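Local coordinates for macrolide 2'-phosphotransferase MphH (Brachybacterium faecium, PDB 5UXD) that transfers a phosphate group to the 2'-hydroxyl of macrolide antibiotics, probably from GTP, and so makes bacteria resistant to these drugs, at the azithromycin site. Sequence-based numbering; all coordinates share one arbitrary frame.

Contact 1 and contact 2 each hold an azithromycin molecule, and the centres of their C-alpha atoms lie about 38 Å apart. They share no residue and no helix or strand. Contact 2 is the substrate site. It joins the loop around Glu198 and Tyr200 to helices 230-235 and 270-281, and it hides 416 Å² of the drug. Contact 1 lies on the outer surface, at strand 21-22 and the turn after strand 35-42, and hides 180 Å². At this distance its drug is unlikely to take part in phosphate transfer. It may reflect a high drug concentration during crystallisation.

Contact 1: the azithromycin site. Residues 22, 41-45. With ZIT (azithromycin), chain B.
Asp22 holds CG anti to its backbone N (chi1 177°), which points the carboxylate at the macrolide ring. Arg41 also starts anti to its backbone N (chi1 -165°). Its chain then bends at chi3 (-25°), and its end runs alongside the drug. These two side chains belong to strands 21-22 and 35-42. The turn that follows the second strand, His43 to Gly45, completes this shallow surface site.

The polar link runs through water. Asp22 OD2, a carboxylate oxygen, is 2.5 Å from water 1 and takes part in two bridges. Water 1 lies 3.0 Å from O6, a hydroxyl of the azithromycin ring. Water 2 is also 2.5 Å from Asp22 OD2. Water 2 lies 2.9 Å from O12, a ring hydroxyl of azithromycin. The two waters also contact each other, so carboxylate, waters and both hydroxyls form a small network. No nitrogen or oxygen of the protein bonds the drug directly.

The remaining contacts are loose. Asp22 OD2 also touches C21, the N-methyl of azithromycin, at 3.6 Å. Arg41 brings its guanidinium NH1 to 4.1 Å from C6A, the desosamine methyl, without a polar partner on the drug. Gly45 presents CA to the ring methyl C19 of azithromycin at 3.8 Å. The His43 ring turns away from the drug and meets Asp22 CA at its edge, in plane. It is the backbone of His43 that touches the ligand: its carbonyl O lies 3.4 Å from C20, a methyl of the azithromycin ring.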
loop_
_atom_site.group_PDB
_atom_site.type_symbol
_atom_site.label_atom_id
_atom_site.label_comp_id
_atom_site.label_asym_id
_atom_site.label_seq_id
_atom_site.Cartn_x
_atom_site.Cartn_y
_atom_site.Cartn_z
ATOM N N ASP A 22 14.489 -7.969 25.338
ATOM C CA ASP A 22 15.793 -7.474 25.776
ATOM C C ASP A 22 15.792 -5.963 25.580
ATOM O O ASP A 22 15.893 -5.479 24.453
ATOM C CB ASP A 22 16.904 -8.149 24.981
ATOM C CG ASP A 22 18.294 -7.628 25.325
ATOM O OD1 ASP A 22 18.480 -6.927 26.353
ATOM O OD2 ASP A 22 19.229 -7.951 24.562
ATOM N N ARG A 41 14.610 -7.219 20.296
ATOM C CA ARG A 41 14.854 -8.653 20.300
ATOM C C ARG A 41 14.223 -9.273 21.540
ATOM O O ARG A 41 14.300 -8.713 22.637
ATOM C CB ARG A 41 16.349 -8.951 20.247
ATOM C CG ARG A 41 16.683 -10.394 19.899
ATOM C CD ARG A 41 18.177 -10.591 19.658
ATOM N NE ARG A 41 18.848 -9.364 19.235
ATOM C CZ ARG A 41 19.148 -9.068 17.975
ATOM N NH1 ARG A 41 18.830 -9.905 16.991
ATOM N NH2 ARG A 41 19.766 -7.930 17.696
ATOM N N ALA A 42 13.581 -10.424 21.357
ATOM C CA ALA A 42 13.031 -11.134 22.499
ATOM C C ALA A 42 14.127 -11.932 23.203
ATOM O O ALA A 42 15.212 -12.164 22.663
ATOM C CB ALA A 42 11.884 -12.047 22.064
ATOM N N HIS A 43 13.841 -12.341 24.441
ATOM C CA HIS A 43 14.832 -13.048 25.244
ATOM C C HIS A 43 15.288 -14.345 24.588
ATOM O O HIS A 43 16.387 -14.824 24.888
ATOM C CB HIS A 43 14.283 -13.305 26.646
ATOM C CG HIS A 43 14.317 -12.095 27.530
ATOM N ND1 HIS A 43 13.806 -12.090 28.811
ATOM C CD2 HIS A 43 14.795 -10.847 27.310
ATOM C CE1 HIS A 43 13.970 -10.890 29.343
ATOM N NE2 HIS A 43 14.567 -10.118 28.453
ATOM N N ASP A 44 14.457 -14.931 23.728
ATOM C CA ASP A 44 14.859 -16.119 22.987
ATOM C C ASP A 44 15.555 -15.787 21.667
ATOM O O ASP A 44 15.802 -16.696 20.869
ATOM C CB ASP A 44 13.654 -17.039 22.744
ATOM C CG ASP A 44 12.624 -16.452 21.784
ATOM O OD1 ASP A 44 12.871 -15.405 21.141
ATOM O OD2 ASP A 44 11.538 -17.065 21.669
ATOM N N GLY A 45 15.854 -14.513 21.412
ATOM C CA GLY A 45 16.645 -14.111 20.269
ATOM C C GLY A 45 15.859 -13.630 19.062
ATOM O O GLY A 45 16.456 -13.038 18.152
HETATM C C1 ZIT B . 24.164 -10.771 22.053
HETATM C C2 ZIT B . 23.686 -11.771 20.942
HETATM C C3 ZIT B . 23.625 -13.206 21.446
HETATM C C4 ZIT B . 22.777 -13.462 22.739
HETATM C C5 ZIT B . 21.246 -13.580 22.486
HETATM C C6 ZIT B . 20.389 -13.046 23.616
HETATM C C7 ZIT B . 20.451 -13.932 24.882
HETATM C C8 ZIT B . 19.802 -13.231 26.118
HETATM C C9 ZIT B . 20.894 -12.630 27.045
HETATM N N10 ZIT B . 21.416 -11.282 26.482
HETATM C C11 ZIT B . 22.830 -11.121 26.738
HETATM C C12 ZIT B . 23.487 -10.310 25.612
HETATM C C13 ZIT B . 24.988 -10.559 25.446
HETATM C C14 ZIT B . 25.423 -10.195 24.029
HETATM C C15 ZIT B . 26.925 -10.004 23.971
HETATM C C16 ZIT B . 27.339 -9.652 22.507
HETATM C C17 ZIT B . 22.413 -11.250 20.361
HETATM C C18 ZIT B . 23.316 -14.727 23.359
HETATM C C19 ZIT B . 18.932 -12.991 23.133
HETATM C C20 ZIT B . 19.031 -14.212 26.866
HETATM C C21 ZIT B . 20.612 -10.174 27.019
HETATM C C22 ZIT B . 23.067 -10.480 28.089
HETATM C C23 ZIT B . 25.357 -12.021 25.765
HETATM O O1 ZIT B . 23.806 -9.608 22.031
HETATM O O6 ZIT B . 20.816 -11.732 23.932
HETATM O O12 ZIT B . 23.313 -8.933 25.844
HETATM O O13 ZIT B . 25.698 -9.681 26.326
HETATM O O14 ZIT B . 25.083 -11.258 23.134
HETATM C C1A ZIT B . 20.922 -15.358 20.894
HETATM C C2A ZIT B . 20.194 -16.672 20.762
HETATM C C3A ZIT B . 20.265 -17.176 19.369
HETATM C C4A ZIT B . 19.757 -16.181 18.402
HETATM C C5A ZIT B . 20.495 -14.848 18.559
HETATM C C6A ZIT B . 19.951 -13.816 17.663
HETATM C C7A ZIT B . 19.585 -19.069 18.034
HETATM C C8A ZIT B . 18.135 -18.329 19.729
HETATM O O1A ZIT B . 20.833 -14.920 22.233
HETATM O O2A ZIT B . 20.804 -17.640 21.629
HETATM N N3A ZIT B . 19.535 -18.477 19.337
HETATM O O5A ZIT B . 20.419 -14.349 19.947
HETATM C C1B ZIT B . 25.719 -14.037 20.541
HETATM C C2B ZIT B . 27.201 -14.111 20.829
HETATM C C3B ZIT B . 27.686 -15.443 21.344
HETATM C C4B ZIT B . 27.067 -16.601 20.637
HETATM C C5B ZIT B . 25.564 -16.502 20.702
HETATM C C6B ZIT B . 24.911 -17.701 20.054
HETATM C C7B ZIT B . 29.262 -15.485 21.186
HETATM C C8B ZIT B . 27.741 -14.546 23.592
HETATM O O1B ZIT B . 24.981 -13.687 21.686
HETATM O O3B ZIT B . 27.338 -15.594 22.734
HETATM O O4B ZIT B . 27.485 -17.848 21.228
HETATM O O5B ZIT B . 25.134 -15.297 19.976
HETATM O O HOH W 1 19.758 -9.283 22.537
HETATM O O HOH W 2 21.604 -7.522 23.960
#

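Contact 2: the azithromycin site. Residues 198, 200, 231, 270, 273-274, 277. With ZIT (azithromycin), chain C.
This is the macrolide substrate pocket, built around the catalytic loop of the phosphotransferase family. Glu198 ends an HGE sequence and stands where related kinases carry the catalytic aspartate of the HGD motif. By its place in this motif Glu198 is probably the catalytic base. Its chain is extended beyond CG and brings the carboxylate over towards the desosamine sugar. OE2 of Glu198 is 2.6 Å from water 3. Water 3 lies 3.2 Å from O2A of azithromycin, the 2'-hydroxyl that receives the phosphate. Here, then, Glu198 reaches the hydroxyl through water. The other carboxylate oxygen, OE1 of Glu198, is 3.6 Å from C8B, the cladinose O-methyl.

Two tyrosines of helix 270-281 grip the sugars by their ring faces. Tyr277 has CG anti to its backbone N (chi1 -176°). One face of its ring receives C4A of desosamine over the centre, 3.8 Å from the Tyr277 ring centroid. At the tip, OH of Tyr277 touches the dimethylamino carbon C7A of azithromycin at 3.5 Å. The desosamine methyl C6A lies over a face of Tyr274, towards the rim. Tyr274 CD2 also meets the cladinose methyl C6B of azithromycin at 3.5 Å.

At the other side, CE1 of Phe231 meets the ring methyl C17 of azithromycin at 3.5 Å, from the side of the ring that faces Tyr200. Tyr200 takes the crowded chi1 of 61° and presents one face to C16, the end of the ethyl arm. Tyr200 CD1 in turn sits over the centre of the Phe231 ring, while Glu198 CG lies at the edge of the Tyr200 ring. These neighbours probably limit rotation of the two rings.

Neither magnesium nor GDP is bound here. The drug lies between helix 270-281 and the catalytic loop with helix 230-235.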
loop_
_atom_site.group_PDB
_atom_site.type_symbol
_atom_site.label_atom_id
_atom_site.label_comp_id
_atom_site.label_asym_id
_atom_site.label_seq_id
_atom_site.Cartn_x
_atom_site.Cartn_y
_atom_site.Cartn_z
ATOM N N GLU A 198 -1.158 -0.245 -2.989
ATOM C CA GLU A 198 -0.025 0.665 -2.901
ATOM C C GLU A 198 1.257 -0.148 -3.051
ATOM O O GLU A 198 2.193 -0.054 -2.252
ATOM C CB GLU A 198 -0.064 1.459 -1.596
ATOM C CG GLU A 198 0.012 2.966 -1.808
ATOM C CD GLU A 198 -0.317 3.754 -0.559
ATOM O OE1 GLU A 198 -1.454 4.261 -0.452
ATOM O OE2 GLU A 198 0.563 3.858 0.316
ATOM N N TYR A 200 4.320 -0.478 -4.325
ATOM C CA TYR A 200 5.575 0.066 -4.820
ATOM C C TYR A 200 6.670 -0.327 -3.839
ATOM O O TYR A 200 6.382 -0.862 -2.764
ATOM C CB TYR A 200 5.467 1.592 -5.021
ATOM C CG TYR A 200 5.170 2.445 -3.809
ATOM C CD1 TYR A 200 3.873 2.587 -3.336
ATOM C CD2 TYR A 200 6.180 3.164 -3.181
ATOM C CE1 TYR A 200 3.595 3.385 -2.244
ATOM C CE2 TYR A 200 5.912 3.966 -2.092
ATOM C CZ TYR A 200 4.618 4.069 -1.623
ATOM O OH TYR A 200 4.342 4.869 -0.534
ATOM N N PHE A 231 2.342 1.076 -10.353
ATOM C CA PHE A 231 3.575 1.740 -9.934
ATOM C C PHE A 231 4.777 1.206 -10.708
ATOM O O PHE A 231 5.684 1.971 -11.065
ATOM C CB PHE A 231 3.764 1.607 -8.409
ATOM C CG PHE A 231 2.613 2.205 -7.610
ATOM C CD1 PHE A 231 2.438 3.576 -7.543
ATOM C CD2 PHE A 231 1.672 1.387 -6.986
ATOM C CE1 PHE A 231 1.365 4.126 -6.841
ATOM C CE2 PHE A 231 0.599 1.935 -6.282
ATOM C CZ PHE A 231 0.451 3.303 -6.214
ATOM N N ALA A 270 -3.772 11.043 -9.690
ATOM C CA ALA A 270 -3.430 11.216 -8.281
ATOM C C ALA A 270 -3.956 12.510 -7.674
ATOM O O ALA A 270 -4.347 12.477 -6.496
ATOM C CB ALA A 270 -1.907 11.131 -8.106
ATOM N N GLY A 273 -7.134 11.859 -5.936
ATOM C CA GLY A 273 -6.976 11.242 -4.627
ATOM C C GLY A 273 -6.648 12.251 -3.542
ATOM O O GLY A 273 -7.135 12.144 -2.410
ATOM N N TYR A 274 -5.797 13.234 -3.862
ATOM C CA TYR A 274 -5.506 14.307 -2.912
ATOM C C TYR A 274 -6.765 15.094 -2.578
ATOM O O TYR A 274 -6.996 15.447 -1.412
ATOM C CB TYR A 274 -4.434 15.241 -3.488
ATOM C CG TYR A 274 -3.334 15.642 -2.527
ATOM C CD1 TYR A 274 -3.609 15.943 -1.200
ATOM C CD2 TYR A 274 -2.012 15.733 -2.960
ATOM C CE1 TYR A 274 -2.591 16.310 -0.322
ATOM C CE2 TYR A 274 -0.986 16.096 -2.089
ATOM C CZ TYR A 274 -1.284 16.385 -0.771
ATOM O OH TYR A 274 -0.274 16.752 0.105
ATOM N N TYR A 277 -8.906 13.031 -0.228
ATOM C CA TYR A 277 -8.330 13.026 1.115
ATOM C C TYR A 277 -8.639 14.328 1.839
ATOM O O TYR A 277 -9.085 14.322 2.993
ATOM C CB TYR A 277 -6.822 12.784 1.027
ATOM C CG TYR A 277 -6.116 12.671 2.368
ATOM C CD1 TYR A 277 -5.103 13.556 2.725
ATOM C CD2 TYR A 277 -6.480 11.696 3.285
ATOM C CE1 TYR A 277 -4.461 13.458 3.953
ATOM C CE2 TYR A 277 -5.847 11.594 4.518
ATOM C CZ TYR A 277 -4.839 12.477 4.841
ATOM O OH TYR A 277 -4.212 12.378 6.060
HETATM C C1 ZIT C . 3.305 7.887 -4.407
HETATM C C2 ZIT C . 2.132 7.447 -3.467
HETATM C C3 ZIT C . 1.422 8.722 -3.083
HETATM C C4 ZIT C . 2.023 9.119 -1.709
HETATM C C5 ZIT C . 1.381 10.396 -1.140
HETATM C C6 ZIT C . 2.388 11.512 -1.218
HETATM C C7 ZIT C . 3.375 11.451 -0.030
HETATM C C8 ZIT C . 4.400 12.627 -0.144
HETATM C C9 ZIT C . 5.799 12.105 -0.577
HETATM N N10 ZIT C . 5.853 11.908 -2.120
HETATM C C11 ZIT C . 6.751 10.852 -2.551
HETATM C C12 ZIT C . 6.129 10.115 -3.748
HETATM C C13 ZIT C . 6.755 8.764 -4.109
HETATM C C14 ZIT C . 5.739 7.953 -4.913
HETATM C C15 ZIT C . 6.433 6.769 -5.557
HETATM C C16 ZIT C . 5.380 5.804 -6.189
HETATM C C17 ZIT C . 1.305 6.386 -4.128
HETATM C C18 ZIT C . 1.901 7.946 -0.771
HETATM C C19 ZIT C . 1.643 12.852 -1.228
HETATM C C20 ZIT C . 4.490 13.319 1.130
HETATM C C21 ZIT C . 6.121 13.198 -2.773
HETATM C C22 ZIT C . 8.120 11.402 -2.899
HETATM C C23 ZIT C . 7.149 7.956 -2.863
HETATM O O1 ZIT C . 3.077 8.586 -5.377
HETATM O O6 ZIT C . 3.141 11.413 -2.418
HETATM O O12 ZIT C . 6.159 10.925 -4.899
HETATM O O13 ZIT C . 7.925 8.992 -4.920
HETATM O O14 ZIT C . 4.705 7.443 -4.051
HETATM C C1A ZIT C . -0.394 10.135 0.452
HETATM C C2A ZIT C . -0.702 9.683 1.864
HETATM C C3A ZIT C . -2.166 9.469 2.006
HETATM C C4A ZIT C . -2.909 10.687 1.631
HETATM C C5A ZIT C . -2.457 11.315 0.307
HETATM C C6A ZIT C . -3.014 12.666 0.119
HETATM C C7A ZIT C . -2.183 10.118 4.341
HETATM C C8A ZIT C . -3.875 8.647 3.561
HETATM O O1A ZIT C . 0.988 10.200 0.217
HETATM O O2A ZIT C . 0.000 8.480 2.189
HETATM N N3A ZIT C . -2.470 9.056 3.414
HETATM O O5A ZIT C . -0.998 11.448 0.198
HETATM C C1B ZIT C . -0.649 9.013 -4.276
HETATM C C2B ZIT C . -1.902 8.203 -4.492
HETATM C C3B ZIT C . -3.046 8.657 -3.658
HETATM C C4B ZIT C . -3.265 10.114 -3.817
HETATM C C5B ZIT C . -2.014 10.875 -3.476
HETATM C C6B ZIT C . -2.318 12.337 -3.619
HETATM C C7B ZIT C . -4.334 7.856 -4.096
HETATM C C8B ZIT C . -3.086 7.169 -1.744
HETATM O O1B ZIT C . -0.027 8.621 -3.060
HETATM O O3B ZIT C . -2.752 8.435 -2.263
HETATM O O4B ZIT C . -4.254 10.552 -2.859
HETATM O O5B ZIT C . -0.859 10.494 -4.310
HETATM O O HOH W 3 1.249 5.565 2.091
#